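Local coordinates for protein lectin 2 (PDB 4TQJ) that binds glycans that end in a non-reducing terminal N-acetylglucosamine, acting as a fungal lectin built as a beta-propeller, at residues Phe47-Asn50 with Trp54-Thr57. The protein carries 1 engineered substitution. Sequence-based numbering, arbitrary orientation.
Sequences FAQN and WLTT
Trp54 lays one face of its indole over the backbone of Phe47, whose CA sits 3.4 Å from the centroid of the five-membered ring and 13° off its normal, a CH-pi contact. Farther out, the Phe47 ring lies beside the six-membered ring, planes inclined at 42°, with CD1 3.6 Å from Trp54 CZ2. Both side chains point the same way; in Trp54, CG stands beside the backbone N (chi1 -69°), which lays the indole over Phe47. At the base of the Trp54 side chain, its backbone N donates a hydrogen bond to Ala48 O at 3.0 Å. Next to this bond, Gln49 CA makes a CA-H...O contact with Trp54 O at 3.4 Å. Leu55 CD2 reaches the terminal amide group of Gln49, whose chain bends at chi2 to come near. The two segments thus fold back on each other, with a G1 beta bulge at Phe47-Ala48, in the loop between strands 41-44 and 60-64, which connects successive blades of the propeller. Trp54 NE1 donates to Asn46 OD1, His59 meets the indole edge-to-face, and Arg61 NH1 bonds Phe47 O. The NE1 bond, Phe47 CA on one face and the His59 ring together probably limit rotation of the buried indole. At the partly exposed Gln49, one water donates to both Gln49 O and Trp54 O, so two carbonyl oxygens that cannot bond each other share a single donor molecule.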
loop_
_atom_site.group_PDB
_atom_site.type_symbol
_atom_site.label_atom_id
_atom_site.label_comp_id
_atom_site.label_asym_id
_atom_site.label_seq_id
_atom_site.Cartn_x
_atom_site.Cartn_y
_atom_site.Cartn_z
ATOM N N PHE A 47 -7.315 -16.791 15.861
ATOM C CA PHE A 47 -6.404 -15.908 16.587
ATOM C C PHE A 47 -7.131 -15.020 17.596
ATOM O O PHE A 47 -6.699 -13.906 17.865
ATOM C CB PHE A 47 -5.652 -15.008 15.610
ATOM C CG PHE A 47 -4.807 -15.754 14.631
ATOM C CD1 PHE A 47 -3.613 -16.334 15.032
ATOM C CD2 PHE A 47 -5.192 -15.863 13.301
ATOM C CE1 PHE A 47 -2.815 -17.019 14.121
ATOM C CE2 PHE A 47 -4.405 -16.548 12.393
ATOM C CZ PHE A 47 -3.215 -17.124 12.802
ATOM N N ALA A 48 -8.220 -15.518 18.169
ATOM C CA ALA A 48 -9.092 -14.673 18.973
ATOM C C ALA A 48 -9.564 -15.329 20.274
ATOM O O ALA A 48 -9.559 -16.557 20.404
ATOM C CB ALA A 48 -10.290 -14.231 18.136
ATOM N N GLN A 49 -9.973 -14.492 21.226
ATOM C CA GLN A 49 -10.505 -14.940 22.508
ATOM C C GLN A 49 -11.631 -15.948 22.299
ATOM O O GLN A 49 -11.703 -16.975 22.975
ATOM C CB GLN A 49 -11.060 -13.739 23.288
ATOM C CG GLN A 49 -11.587 -14.077 24.677
ATOM C CD GLN A 49 -10.473 -14.305 25.680
ATOM O OE1 GLN A 49 -9.313 -13.993 25.420
ATOM N NE2 GLN A 49 -10.824 -14.845 26.840
ATOM N N ASN A 50 -12.512 -15.646 21.351
ATOM C CA ASN A 50 -13.670 -16.495 21.091
ATOM C C ASN A 50 -13.636 -17.177 19.731
ATOM O O ASN A 50 -14.672 -17.588 19.216
ATOM C CB ASN A 50 -14.962 -15.699 21.269
ATOM C CG ASN A 50 -15.067 -15.085 22.644
ATOM O OD1 ASN A 50 -14.691 -15.710 23.636
ATOM N ND2 ASN A 50 -15.563 -13.849 22.715
ATOM N N TRP A 54 -7.586 -18.316 21.818
ATOM C CA TRP A 54 -6.341 -17.568 21.996
ATOM C C TRP A 54 -6.391 -16.660 23.213
ATOM O O TRP A 54 -7.396 -15.989 23.467
ATOM C CB TRP A 54 -6.003 -16.764 20.736
ATOM C CG TRP A 54 -5.619 -17.642 19.571
ATOM C CD1 TRP A 54 -6.456 -18.386 18.790
ATOM C CD2 TRP A 54 -4.295 -17.870 19.069
ATOM N NE1 TRP A 54 -5.735 -19.063 17.828
ATOM C CE2 TRP A 54 -4.405 -18.766 17.985
ATOM C CE3 TRP A 54 -3.025 -17.404 19.437
ATOM C CZ2 TRP A 54 -3.297 -19.204 17.263
ATOM C CZ3 TRP A 54 -1.926 -17.837 18.718
ATOM C CH2 TRP A 54 -2.068 -18.728 17.641
ATOM N N LEU A 55 -5.295 -16.640 23.965
ATOM C CA LEU A 55 -5.235 -15.898 25.215
ATOM C C LEU A 55 -4.001 -15.001 25.294
ATOM O O LEU A 55 -2.899 -15.399 24.903
ATOM C CB LEU A 55 -5.227 -16.883 26.389
ATOM C CG LEU A 55 -6.495 -17.735 26.493
ATOM C CD1 LEU A 55 -6.311 -18.911 27.449
ATOM C CD2 LEU A 55 -7.642 -16.863 26.928
ATOM N N THR A 56 -4.181 -13.799 25.820
ATOM C CA THR A 56 -3.058 -12.897 26.011
ATOM C C THR A 56 -2.095 -13.452 27.058
ATOM O O THR A 56 -0.921 -13.093 27.073
ATOM C CB THR A 56 -3.509 -11.486 26.426
ATOM O OG1 THR A 56 -4.188 -11.555 27.685
ATOM C CG2 THR A 56 -4.440 -10.876 25.368
ATOM N N THR A 57 -2.586 -14.338 27.921
ATOM C CA THR A 57 -1.746 -14.866 28.994
ATOM C C THR A 57 -0.871 -16.021 28.529
ATOM O O THR A 57 0.084 -16.376 29.210
ATOM C CB THR A 57 -2.563 -15.343 30.206
ATOM O OG1 THR A 57 -3.491 -16.344 29.785
ATOM C CG2 THR A 57 -3.320 -14.190 30.832
HETATM O O HOH W 1 -9.682 -17.933 24.633
#